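Local coordinates for protein luciferase-like monooxygenase (Streptomyces bottropensis, PDB 4US5) that probably acts as a flavin-dependent monooxygenase of the bacterial luciferase family, linked to epoxide formation in the biosynthesis of mensacarcin, at residues Glu11-Val15 against Ile52-Val56; His27-Leu31 against Gln319-Leu323; Trp44-His48 against Pro59-Ile63; Val80-Leu84 against Ile109-Val115; Arg220-Val226 against Ala307-Val313. All blocks are in the same frame, centred on the assembly; numbering follows the deposited sequence.

Contact 1 (Glu11-Val15 against Ile52-Val56). With NA (sodium ion), chain R; NA (sodium ion), chain L; NA (sodium ion), chain Q.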
# COMPACT_ATOMS: atom_id res chain seq x y z
N GLU B 11 -10.62 7.29 10.30
CA GLU B 11 -9.91 8.42 9.81
C GLU B 11 -10.09 8.55 8.29
O GLU B 11 -9.60 7.72 7.53
CB GLU B 11 -8.42 8.27 10.16
CG GLU B 11 -7.45 9.21 9.40
CD GLU B 11 -7.61 10.68 9.77
OE1 GLU B 11 -8.73 11.23 9.66
OE2 GLU B 11 -6.61 11.30 10.18
N GLN B 12 -10.77 9.60 7.86
CA GLN B 12 -10.89 9.90 6.44
C GLN B 12 -9.84 10.93 5.96
O GLN B 12 -9.71 11.18 4.77
CB GLN B 12 -12.32 10.33 6.12
CG GLN B 12 -12.66 11.76 6.44
CD GLN B 12 -12.86 12.08 7.92
OE1 GLN B 12 -12.25 11.47 8.81
NE2 GLN B 12 -13.61 13.13 8.17
N ALA B 13 -9.06 11.44 6.90
CA ALA B 13 -7.96 12.38 6.60
C ALA B 13 -8.44 13.63 5.87
O ALA B 13 -8.04 13.91 4.74
CB ALA B 13 -6.86 11.68 5.83
N PRO B 14 -9.28 14.41 6.54
CA PRO B 14 -9.76 15.61 5.89
C PRO B 14 -8.63 16.60 5.61
O PRO B 14 -7.64 16.64 6.33
CB PRO B 14 -10.79 16.17 6.88
CG PRO B 14 -10.60 15.44 8.13
CD PRO B 14 -9.77 14.26 7.92
N VAL B 15 -8.78 17.36 4.54
CA VAL B 15 -7.84 18.42 4.21
C VAL B 15 -8.48 19.73 4.63
O VAL B 15 -9.65 20.02 4.28
CB VAL B 15 -7.53 18.44 2.72
CG1 VAL B 15 -6.43 19.47 2.42
CG2 VAL B 15 -7.09 17.04 2.25
N ILE B 52 -11.05 17.06 -3.00
CA ILE B 52 -9.98 17.91 -2.50
C ILE B 52 -9.96 17.91 -0.98
O ILE B 52 -8.95 18.25 -0.37
CB ILE B 52 -10.03 19.38 -3.05
CG1 ILE B 52 -11.36 20.08 -2.72
CG2 ILE B 52 -9.77 19.39 -4.54
CD1 ILE B 52 -11.29 21.60 -2.92
N PHE B 53 -11.08 17.56 -0.36
CA PHE B 53 -11.18 17.71 1.09
C PHE B 53 -10.91 16.39 1.84
O PHE B 53 -10.99 16.40 3.05
CB PHE B 53 -12.56 18.25 1.51
CG PHE B 53 -13.71 17.50 0.88
CD1 PHE B 53 -14.22 16.36 1.49
CD2 PHE B 53 -14.27 17.94 -0.30
CE1 PHE B 53 -15.29 15.66 0.90
CE2 PHE B 53 -15.33 17.27 -0.88
CZ PHE B 53 -15.83 16.11 -0.28
N ASN B 54 -10.56 15.32 1.13
CA ASN B 54 -10.11 14.07 1.79
C ASN B 54 -8.82 13.61 1.13
O ASN B 54 -8.75 13.50 -0.10
CB ASN B 54 -11.19 13.02 1.70
CG ASN B 54 -12.35 13.27 2.63
OD1 ASN B 54 -12.18 13.61 3.80
ND2 ASN B 54 -13.56 13.00 2.15
N ALA B 55 -7.83 13.25 1.94
CA ALA B 55 -6.45 13.04 1.45
C ALA B 55 -6.04 11.60 1.06
O ALA B 55 -4.96 11.41 0.53
CB ALA B 55 -5.47 13.55 2.49
N VAL B 56 -6.87 10.61 1.35
CA VAL B 56 -6.46 9.22 1.21
C VAL B 56 -7.36 8.42 0.28
O VAL B 56 -8.42 7.92 0.69
CB VAL B 56 -6.41 8.47 2.55
CG1 VAL B 56 -5.92 7.04 2.34
CG2 VAL B 56 -5.49 9.17 3.51
NA NA R . -12.01 11.10 11.35
NA NA L . -5.76 13.73 9.09
NA NA Q . -9.77 12.24 -2.34
O HOH W 1 -9.70 9.96 2.42
O HOH W 2 -13.98 14.84 5.47
O HOH W 3 -6.92 16.40 8.93
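This is a buried loop-to-loop contact at the C-terminal end of the barrel strands: Glu11-Val15 leaves strand 6-11, Ile52-Val56 belongs to the loop after strand 42-45, and Pro14 and Asn54 form a single beta bridge, their CA atoms 4.4 Å apart. Two backbone hydrogen bonds hold it, Val15 N to Phe53 O (2.8 Å) and Ala55 N to Ala13 O (2.9 Å). Proline has no amide proton, but Pro14 CA makes a CA-H...O contact with Phe53 O at 3.2 Å. Ala13 CB packs on Val56 CG2 (3.7 Å), and Val15 CG2 on Ala55 CB (3.9 Å). Water 2 bridges Gln12 NE2 (3.2 Å) and Asn54 OD1 (2.7 Å), while water 1 joins Gln12 O (2.6 Å) to Val56 N (3.1 Å). Gln12 OE1 binds one sodium ion at 2.6 Å, Glu11 OE2 a second at 2.8 Å and Asn54 O a third at 2.8 Å. Two backbone bonds and bridging waters thus link the loops, while oxygens of both serve as sodium ligands.

Contact 2 (His27-Leu31 against Gln319-Leu323)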
# COMPACT_ATOMS: atom_id res chain seq x y z
N HIS B 27 -0.93 14.35 10.15
CA HIS B 27 -1.87 14.41 11.28
C HIS B 27 -2.53 13.09 11.58
O HIS B 27 -2.85 12.81 12.76
CB HIS B 27 -2.89 15.49 11.05
CG HIS B 27 -2.34 16.86 11.21
ND1 HIS B 27 -2.88 17.95 10.58
CD2 HIS B 27 -1.24 17.31 11.87
CE1 HIS B 27 -2.13 19.02 10.82
NE2 HIS B 27 -1.15 18.66 11.63
N SER B 28 -2.71 12.25 10.56
CA SER B 28 -3.29 10.90 10.76
C SER B 28 -2.39 10.06 11.56
O SER B 28 -2.80 9.36 12.50
CB SER B 28 -3.54 10.20 9.41
OG SER B 28 -4.54 10.87 8.68
N ILE B 29 -1.11 10.14 11.24
CA ILE B 29 -0.11 9.40 12.00
C ILE B 29 -0.04 9.84 13.47
O ILE B 29 -0.01 8.99 14.38
CB ILE B 29 1.28 9.56 11.32
CG1 ILE B 29 1.24 8.92 9.94
CG2 ILE B 29 2.37 8.94 12.16
CD1 ILE B 29 2.41 9.30 9.04
N GLU B 30 -0.06 11.15 13.69
CA GLU B 30 -0.06 11.70 15.02
C GLU B 30 -1.29 11.25 15.83
O GLU B 30 -1.18 10.82 17.01
CB GLU B 30 -0.07 13.22 14.98
CG GLU B 30 0.22 13.82 16.35
CD GLU B 30 0.35 15.34 16.36
OE1 GLU B 30 -0.02 16.01 15.35
OE2 GLU B 30 0.80 15.85 17.44
N LEU B 31 -2.43 11.25 15.19
CA LEU B 31 -3.66 10.80 15.85
C LEU B 31 -3.60 9.32 16.16
O LEU B 31 -4.01 8.88 17.25
CB LEU B 31 -4.89 11.14 15.03
CG LEU B 31 -6.22 10.67 15.58
CD1 LEU B 31 -6.50 11.27 16.95
CD2 LEU B 31 -7.34 11.01 14.60
N GLN B 319 -5.85 20.60 14.21
CA GLN B 319 -5.30 19.42 14.84
C GLN B 319 -5.27 19.49 16.36
O GLN B 319 -5.47 18.47 17.02
CB GLN B 319 -3.91 19.15 14.27
CG GLN B 319 -3.18 17.96 14.86
CD GLN B 319 -3.67 16.61 14.38
OE1 GLN B 319 -4.79 16.46 13.93
NE2 GLN B 319 -2.84 15.59 14.57
N ARG B 320 -5.01 20.67 16.93
CA ARG B 320 -4.95 20.77 18.39
C ARG B 320 -6.34 20.55 19.01
O ARG B 320 -6.46 19.90 20.06
CB ARG B 320 -4.42 22.16 18.83
CG ARG B 320 -3.00 22.48 18.35
CD ARG B 320 -2.65 23.96 18.34
NE ARG B 320 -3.28 24.68 17.24
CZ ARG B 320 -3.09 25.97 16.94
NH1 ARG B 320 -2.25 26.70 17.65
NH2 ARG B 320 -3.73 26.51 15.93
N ASP B 321 -7.36 21.08 18.38
CA ASP B 321 -8.73 20.83 18.79
C ASP B 321 -9.09 19.34 18.61
O ASP B 321 -9.82 18.75 19.40
CB ASP B 321 -9.71 21.69 17.98
CG ASP B 321 -9.63 23.17 18.34
OD1 ASP B 321 -9.09 23.49 19.43
OD2 ASP B 321 -10.12 23.98 17.53
N ARG B 322 -8.62 18.75 17.52
CA ARG B 322 -8.95 17.39 17.22
C ARG B 322 -8.35 16.41 18.22
O ARG B 322 -9.02 15.53 18.72
CB ARG B 322 -8.48 17.05 15.82
CG ARG B 322 -8.99 15.71 15.34
CD ARG B 322 -8.27 15.25 14.09
NE ARG B 322 -9.08 14.25 13.41
CZ ARG B 322 -8.65 13.53 12.37
NH1 ARG B 322 -7.43 13.69 11.89
NH2 ARG B 322 -9.47 12.67 11.80
N LEU B 323 -7.05 16.55 18.48
CA LEU B 323 -6.40 15.71 19.46
C LEU B 323 -7.06 15.82 20.84
O LEU B 323 -7.31 14.81 21.50
CB LEU B 323 -4.90 16.04 19.55
CG LEU B 323 -4.09 15.73 18.30
CD1 LEU B 323 -2.67 16.19 18.44
CD2 LEU B 323 -4.14 14.26 17.93
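The axes of the segments His27-Leu31 and Gln319-Leu323 approach to 11.2 Å and run nearly parallel, with N-to-C directions 25° apart. They lie on helices 21-38 and 319-332, the first and the last of the TIM barrel's outer layer, so the contact helps complete the ring of helices around the sheet. The CA atoms of His27 and Gln319 are 7.0 Å apart, and those of Leu31 and Leu323, one turn further along, 6.7 Å. Leu31 CD1 meets Leu323 CD2 at 3.9 Å, and Leu31 CD2 lies over one face of the Arg322 guanidinium, 3.6 Å from Arg322 CZ. The charge of that guanidinium is met elsewhere: Arg322 reaches inward to a salt bridge with Glu11 and a hydrogen bond with Ser314. At the N-terminal end, Gln319 lays its aliphatic part on the imidazole of His27, a CH-pi contact with Gln319 CB 3.8 Å from the ring centroid and almost on its normal. Its amide continues to the first helix, where Gln319 NE2 donates to Glu30 OE1 at 3.0 Å and, weakly, to His27 O at 3.3 Å, an oxygen that also accepts Leu31 N at 2.9 Å.

Contact 3 (Trp44-His48 against Pro59-Ile63). With NA (sodium ion), chain O; NA (sodium ion), chain Q.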
# COMPACT_ATOMS: atom_id res chain seq x y z
N TRP B 44 -8.97 2.86 11.83
CA TRP B 44 -9.29 2.58 10.46
C TRP B 44 -9.06 3.77 9.57
O TRP B 44 -9.32 4.91 9.96
CB TRP B 44 -10.76 2.16 10.37
CG TRP B 44 -11.04 0.78 10.78
CD1 TRP B 44 -10.15 -0.17 11.18
CD2 TRP B 44 -12.33 0.19 10.88
NE1 TRP B 44 -10.80 -1.33 11.48
CE2 TRP B 44 -12.15 -1.16 11.28
CE3 TRP B 44 -13.63 0.65 10.64
CZ2 TRP B 44 -13.20 -2.02 11.52
CZ3 TRP B 44 -14.69 -0.23 10.85
CH2 TRP B 44 -14.47 -1.55 11.25
N VAL B 45 -8.64 3.50 8.34
CA VAL B 45 -8.43 4.53 7.33
C VAL B 45 -9.46 4.33 6.21
O VAL B 45 -9.54 3.22 5.64
CB VAL B 45 -7.01 4.46 6.76
CG1 VAL B 45 -6.77 5.58 5.72
CG2 VAL B 45 -5.98 4.56 7.86
N ALA B 46 -10.18 5.39 5.85
CA ALA B 46 -11.25 5.34 4.85
C ALA B 46 -10.67 5.62 3.46
O ALA B 46 -9.56 6.12 3.32
CB ALA B 46 -12.36 6.31 5.20
N GLU B 47 -11.39 5.23 2.43
CA GLU B 47 -10.98 5.43 1.06
C GLU B 47 -11.88 6.46 0.44
O GLU B 47 -13.11 6.26 0.36
CB GLU B 47 -11.11 4.10 0.32
CG GLU B 47 -10.79 4.18 -1.15
CD GLU B 47 -10.63 2.81 -1.80
OE1 GLU B 47 -10.36 1.80 -1.09
OE2 GLU B 47 -10.72 2.73 -3.05
N HIS B 48 -11.29 7.54 -0.05
CA HIS B 48 -12.02 8.61 -0.78
C HIS B 48 -11.24 9.02 -2.01
O HIS B 48 -10.05 9.35 -1.91
CB HIS B 48 -12.24 9.82 0.12
CG HIS B 48 -13.26 9.57 1.17
ND1 HIS B 48 -12.93 9.19 2.46
CD2 HIS B 48 -14.61 9.59 1.12
CE1 HIS B 48 -14.04 8.97 3.15
NE2 HIS B 48 -15.07 9.21 2.36
N PRO B 59 -6.02 3.66 1.26
CA PRO B 59 -5.85 3.43 2.68
C PRO B 59 -4.75 2.47 2.99
O PRO B 59 -4.07 2.61 4.01
CB PRO B 59 -7.23 2.89 3.14
CG PRO B 59 -7.92 2.46 1.88
CD PRO B 59 -7.40 3.38 0.81
N GLU B 60 -4.53 1.49 2.13
CA GLU B 60 -3.50 0.46 2.35
C GLU B 60 -2.11 1.05 2.54
O GLU B 60 -1.27 0.51 3.29
CB GLU B 60 -3.53 -0.57 1.22
CG GLU B 60 -3.14 -0.06 -0.17
CD GLU B 60 -4.28 0.55 -0.98
OE1 GLU B 60 -5.33 0.95 -0.41
OE2 GLU B 60 -4.13 0.61 -2.23
N ILE B 61 -1.86 2.19 1.90
CA ILE B 61 -0.54 2.86 2.03
C ILE B 61 -0.40 3.51 3.40
O ILE B 61 0.64 3.33 4.09
CB ILE B 61 -0.35 3.95 0.93
CG1 ILE B 61 -0.38 3.29 -0.47
CG2 ILE B 61 0.94 4.72 1.19
CD1 ILE B 61 0.68 2.23 -0.69
N LEU B 62 -1.44 4.19 3.86
CA LEU B 62 -1.41 4.77 5.19
C LEU B 62 -1.43 3.69 6.31
O LEU B 62 -0.79 3.85 7.32
CB LEU B 62 -2.56 5.77 5.36
CG LEU B 62 -2.43 6.79 6.49
CD1 LEU B 62 -1.17 7.61 6.40
CD2 LEU B 62 -3.64 7.70 6.61
N ILE B 63 -2.15 2.58 6.08
CA ILE B 63 -2.13 1.46 6.99
C ILE B 63 -0.72 0.91 7.15
O ILE B 63 -0.24 0.67 8.28
CB ILE B 63 -3.11 0.35 6.54
CG1 ILE B 63 -4.55 0.89 6.61
CG2 ILE B 63 -2.95 -0.89 7.40
CD1 ILE B 63 -5.48 0.13 5.74
NA NA O . -7.79 0.69 -1.86
NA NA Q . -9.77 12.24 -2.34
O HOH W 4 -7.37 -1.85 -2.96
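A sodium ion joins the two segments, which make no direct hydrogen bond to each other: Glu47 OE1 and Glu60 OE1 each lie 2.9 Å from it, and water 4 is a further ligand at 2.8 Å. The cation sits between two buried carboxylates. Both have other partners as well, since Glu47 is hydrogen-bonded to Tyr85 and to the backbone amide of Leu81, and Glu60 makes a salt bridge to Lys89 of the second subunit. Away from the metal the contact is apolar and centres on Val45, the last residue of strand 42-45. Val45 CG1 packs against Pro59 CB at 3.8 Å and Leu62 CD2 at 3.9 Å, while Val45 CG2 reaches Ile63 CG1 at 4.1 Å; these partners lie on the first turn of helix 59-68, closed by the bond from Ile63 N to Pro59 O (2.8 Å). Pro59 also approaches the chain beyond the strand, with its CD 3.8 Å from Glu47 CB. Further along, His48 O binds a second sodium at 2.9 Å, a site completed by Glu51 O and Asn54 O of the same chain and by Ser159 of the second subunit. This is strand-to-helix packing within the beta-alpha-beta unit of strand 42-45, helix 59-68 and strand 74-81: Ile63 also touches Val75 and Ser77 of that next strand and Leu97 of helix 87-100, and Ile61 meets Leu97 of the second subunit.

Contact 4 (Val80-Leu84 against Ile109-Val115). With NA (sodium ion), chain N.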
# COMPACT_ATOMS: atom_id res chain seq x y z
N VAL B 80 -11.99 -0.40 2.38
CA VAL B 80 -11.60 -0.59 1.00
C VAL B 80 -12.84 -0.75 0.11
O VAL B 80 -13.73 -1.53 0.41
CB VAL B 80 -10.69 -1.82 0.85
CG1 VAL B 80 -10.58 -2.26 -0.61
CG2 VAL B 80 -9.32 -1.51 1.40
N LEU B 81 -12.87 -0.02 -0.99
CA LEU B 81 -14.01 -0.07 -1.93
C LEU B 81 -13.87 -1.25 -2.91
O LEU B 81 -13.37 -1.12 -4.04
CB LEU B 81 -14.12 1.25 -2.64
CG LEU B 81 -14.23 2.45 -1.72
CD1 LEU B 81 -14.36 3.72 -2.54
CD2 LEU B 81 -15.34 2.35 -0.67
N LEU B 82 -14.25 -2.42 -2.41
CA LEU B 82 -13.92 -3.68 -3.04
C LEU B 82 -14.52 -3.81 -4.45
O LEU B 82 -13.96 -4.53 -5.28
CB LEU B 82 -14.39 -4.84 -2.16
CG LEU B 82 -14.11 -6.24 -2.66
CD1 LEU B 82 -12.65 -6.51 -2.89
CD2 LEU B 82 -14.68 -7.26 -1.65
N SER B 83 -15.59 -3.08 -4.72
CA SER B 83 -16.19 -3.13 -6.05
C SER B 83 -15.27 -2.62 -7.12
O SER B 83 -15.51 -2.87 -8.29
CB SER B 83 -17.48 -2.32 -6.12
OG SER B 83 -18.46 -2.86 -5.27
N LEU B 84 -14.22 -1.89 -6.72
CA LEU B 84 -13.31 -1.29 -7.67
C LEU B 84 -12.13 -2.17 -8.02
O LEU B 84 -11.37 -1.83 -8.91
CB LEU B 84 -12.75 0.04 -7.12
CG LEU B 84 -13.72 1.11 -6.72
CD1 LEU B 84 -12.93 2.29 -6.11
CD2 LEU B 84 -14.54 1.56 -7.91
N ILE B 109 -14.38 -3.46 4.54
CA ILE B 109 -14.83 -3.36 3.14
C ILE B 109 -16.04 -2.47 3.13
O ILE B 109 -16.94 -2.65 3.94
CB ILE B 109 -15.25 -4.74 2.61
CG1 ILE B 109 -14.06 -5.69 2.59
CG2 ILE B 109 -15.89 -4.63 1.24
CD1 ILE B 109 -12.89 -5.22 1.77
N GLY B 110 -16.05 -1.49 2.24
CA GLY B 110 -17.16 -0.56 2.13
C GLY B 110 -17.71 -0.45 0.72
O GLY B 110 -17.06 -0.89 -0.24
N ARG B 111 -18.89 0.15 0.60
CA ARG B 111 -19.58 0.32 -0.70
C ARG B 111 -19.02 1.47 -1.52
O ARG B 111 -18.73 2.53 -0.98
CB ARG B 111 -21.08 0.59 -0.53
CG ARG B 111 -21.95 -0.60 -0.31
CD ARG B 111 -23.29 -0.44 -0.98
NE ARG B 111 -23.80 -1.75 -1.35
CZ ARG B 111 -23.51 -2.40 -2.48
NH1 ARG B 111 -22.75 -1.85 -3.43
NH2 ARG B 111 -24.00 -3.61 -2.66
N ALA B 112 -19.02 1.29 -2.85
CA ALA B 112 -18.55 2.29 -3.79
C ALA B 112 -19.71 3.11 -4.40
O ALA B 112 -19.52 3.81 -5.41
CB ALA B 112 -17.75 1.64 -4.88
N ASN B 113 -20.88 3.05 -3.77
CA ASN B 113 -22.08 3.73 -4.27
C ASN B 113 -22.02 5.26 -4.23
O ASN B 113 -22.84 5.92 -4.86
CB ASN B 113 -23.35 3.23 -3.53
CG ASN B 113 -23.35 3.56 -2.03
OD1 ASN B 113 -22.32 3.49 -1.36
ND2 ASN B 113 -24.51 3.91 -1.51
N ARG B 114 -21.07 5.82 -3.48
CA ARG B 114 -20.92 7.28 -3.41
C ARG B 114 -19.70 7.79 -4.20
O ARG B 114 -19.45 8.99 -4.23
CB ARG B 114 -20.88 7.75 -1.94
CG ARG B 114 -22.23 7.60 -1.26
CD ARG B 114 -22.28 8.12 0.16
NE ARG B 114 -21.23 7.50 0.97
CZ ARG B 114 -21.33 6.31 1.58
NH1 ARG B 114 -22.46 5.60 1.52
NH2 ARG B 114 -20.31 5.83 2.28
N VAL B 115 -19.00 6.88 -4.89
CA VAL B 115 -17.92 7.28 -5.83
C VAL B 115 -18.57 7.96 -7.05
O VAL B 115 -19.56 7.44 -7.57
CB VAL B 115 -17.08 6.06 -6.30
CG1 VAL B 115 -16.01 6.48 -7.29
CG2 VAL B 115 -16.45 5.34 -5.11
NA NA N . -17.16 -1.22 -2.91
O HOH W 5 -20.16 -1.37 -4.02
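Leu81, packed against Ala112 and Val115, forms the apolar centre where two neighbouring parallel strands of the TIM barrel, 74-81 and 105-110, run out at their C-terminal ends. Leu81 CD1 packs on Val115 CG2 at 3.7 Å, and Leu81 CB lies 4.3 Å from Ala112 CB, so the leucine fits against the chain that turns back through the type I turn from Ala112 to Val115. Leu82 makes a separate patch with the strand, its CB 3.7 Å from Ile109 CG2. Leu84 CD2 approaches Ala112 CB more loosely at 4.4 Å, and Phe120 of helix 117-124 covers Leu84, Ala112 and Val115. The strands themselves pair through Val80 and Ile109, with Gly110 N donating to Val80 O at 3.0 Å and nearly straight. Leu81 is the centre of an inverse gamma turn, followed by a short 3-10 segment at 82-84, and Leu81 CA makes a CA-H...O contact with Gly110 O at 3.6 Å. These two strands and helix 87-100 between them make up a beta-alpha-beta unit, closed here at its loop end. The edge of the contact is polar. Gly110 O binds a sodium ion at 2.7 Å, and water 5 links the two segments, lying 2.6 Å from Ser83 OG and accepting from Ala112 N at 3.1 Å.

Contact 5 (Arg220-Val226 against Ala307-Val313)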
# COMPACT_ATOMS: atom_id res chain seq x y z
N ARG B 220 -20.91 -8.95 15.92
CA ARG B 220 -19.85 -8.07 16.38
C ARG B 220 -20.11 -6.67 15.79
O ARG B 220 -19.59 -6.33 14.76
CB ARG B 220 -18.50 -8.61 15.92
CG ARG B 220 -18.17 -9.99 16.47
CD ARG B 220 -17.54 -9.95 17.87
NE ARG B 220 -16.64 -8.80 18.04
CZ ARG B 220 -15.42 -8.72 17.50
NH1 ARG B 220 -14.94 -9.71 16.75
NH2 ARG B 220 -14.67 -7.64 17.72
N PRO B 221 -20.98 -5.89 16.44
CA PRO B 221 -21.37 -4.60 15.91
C PRO B 221 -20.49 -3.44 16.42
O PRO B 221 -20.22 -3.32 17.62
CB PRO B 221 -22.83 -4.44 16.40
CG PRO B 221 -23.10 -5.58 17.34
CD PRO B 221 -21.80 -6.26 17.61
N ILE B 222 -20.11 -2.57 15.49
CA ILE B 222 -19.49 -1.29 15.78
C ILE B 222 -20.43 -0.20 15.26
O ILE B 222 -21.00 -0.34 14.18
CB ILE B 222 -18.12 -1.18 15.04
CG1 ILE B 222 -17.10 -2.05 15.75
CG2 ILE B 222 -17.65 0.26 14.97
CD1 ILE B 222 -15.71 -2.01 15.14
N LEU B 223 -20.54 0.89 16.00
CA LEU B 223 -21.25 2.06 15.53
C LEU B 223 -20.25 3.18 15.20
O LEU B 223 -19.51 3.62 16.07
CB LEU B 223 -22.19 2.53 16.63
CG LEU B 223 -23.28 3.51 16.27
CD1 LEU B 223 -24.22 2.93 15.23
CD2 LEU B 223 -24.03 3.91 17.52
N SER B 224 -20.20 3.59 13.93
CA SER B 224 -19.38 4.72 13.53
C SER B 224 -20.14 6.00 13.67
O SER B 224 -21.25 6.14 13.14
CB SER B 224 -18.84 4.54 12.12
OG SER B 224 -18.07 3.36 12.08
N VAL B 225 -19.52 6.93 14.37
CA VAL B 225 -20.14 8.18 14.78
C VAL B 225 -19.15 9.31 14.59
O VAL B 225 -17.97 9.14 14.87
CB VAL B 225 -20.57 8.16 16.27
CG1 VAL B 225 -21.84 7.34 16.45
CG2 VAL B 225 -19.46 7.64 17.17
N VAL B 226 -19.65 10.46 14.16
CA VAL B 226 -18.92 11.69 14.26
C VAL B 226 -19.10 12.26 15.66
O VAL B 226 -20.24 12.33 16.21
CB VAL B 226 -19.39 12.71 13.22
CG1 VAL B 226 -18.90 14.09 13.54
CG2 VAL B 226 -18.94 12.31 11.85
N ALA B 307 -23.79 -1.97 20.27
CA ALA B 307 -22.44 -1.69 19.78
C ALA B 307 -21.41 -2.00 20.87
O ALA B 307 -21.57 -1.60 22.01
CB ALA B 307 -22.33 -0.25 19.34
N GLU B 308 -20.37 -2.75 20.50
CA GLU B 308 -19.25 -3.07 21.36
C GLU B 308 -18.20 -1.93 21.38
O GLU B 308 -17.48 -1.74 22.37
CB GLU B 308 -18.58 -4.34 20.83
CG GLU B 308 -19.49 -5.56 20.74
CD GLU B 308 -18.81 -6.76 20.11
OE1 GLU B 308 -17.68 -6.62 19.59
OE2 GLU B 308 -19.41 -7.86 20.13
N GLU B 309 -18.14 -1.20 20.27
CA GLU B 309 -17.17 -0.12 20.10
C GLU B 309 -17.82 0.97 19.32
O GLU B 309 -18.73 0.74 18.52
CB GLU B 309 -15.91 -0.50 19.28
CG GLU B 309 -15.24 -1.75 19.67
CD GLU B 309 -14.13 -2.15 18.72
OE1 GLU B 309 -13.55 -1.32 17.95
OE2 GLU B 309 -13.80 -3.34 18.80
N LEU B 310 -17.29 2.17 19.50
CA LEU B 310 -17.66 3.31 18.72
C LEU B 310 -16.47 3.62 17.85
O LEU B 310 -15.36 3.85 18.38
CB LEU B 310 -17.99 4.51 19.60
CG LEU B 310 -19.12 4.28 20.61
CD1 LEU B 310 -19.23 5.40 21.59
CD2 LEU B 310 -20.42 4.05 19.87
N GLY B 311 -16.70 3.67 16.54
CA GLY B 311 -15.70 4.15 15.57
C GLY B 311 -15.83 5.68 15.39
O GLY B 311 -16.78 6.19 14.79
N VAL B 312 -14.90 6.41 15.96
CA VAL B 312 -15.06 7.84 16.13
C VAL B 312 -14.43 8.60 15.01
O VAL B 312 -13.17 8.61 14.84
CB VAL B 312 -14.49 8.34 17.46
CG1 VAL B 312 -14.64 9.84 17.62
CG2 VAL B 312 -15.16 7.60 18.65
N VAL B 313 -15.28 9.27 14.26
CA VAL B 313 -14.92 10.05 13.09
C VAL B 313 -14.95 11.51 13.55
O VAL B 313 -15.73 11.89 14.44
CB VAL B 313 -15.97 9.85 11.96
CG1 VAL B 313 -15.65 10.66 10.74
CG2 VAL B 313 -16.09 8.38 11.60
O HOH W 6 -15.47 -5.21 19.21
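Five backbone hydrogen bonds and a salt bridge join Arg220-Val226 to Ala307-Val313, running in parallel. Glu308 N donates to Pro221 O (2.9 Å), Leu223 N to Glu309 O (3.1 Å), Gly311 N to Leu223 O (2.8 Å), Val225 N to Gly311 O (2.9 Å) and Val313 N to Val225 O (2.8 Å). On the far side of the first strand, Ile222 and Ser224 make backbone bonds to Tyr188 and Tyr190 of the neighbouring strand. One amide, Glu309 N, is buried without a partner. At the N-terminal end Arg220 NE meets Glu308 OE1 in the salt bridge (2.9 Å), and water 6 accepts from Arg220 NH2 (3.0 Å) while donating to Glu308 OE1 (2.6 Å) and Glu309 OE2 (2.5 Å). Arg220 NH1 salt-bridges a bound EPE, probably from the crystallisation liquor. Glu309 is further satisfied by Ser8 and Arg42. Val226 CG2 packs on Val313 CG1 (3.8 Å). Strand 309-313 also pairs with strand 6-11, so this parallel ladder belongs to the closure of the TIM barrel.

From the N terminus, the loop after strand 6-11 opens contact 1, and helix 21-38 opens contact 2. Strand 42-45 then opens contact 3 before contact 1 closes at 52-56, so contacts 1 and 3 cross; contact 3 closes at once on helix 59-68. Contact 4 follows in series, joining strands 74-81 and 105-110, and contact 5 spans the later barrel from strand 221-229 to strand 309-313. Contact 2 closes last, on the C-terminal helix, enclosing contacts 3, 4 and 5 and crossing contact 1. Glu11 ties contact 1 to contact 2 through Ser28 and Arg322, while Glu47 ties contact 3 to contact 4 through Leu81.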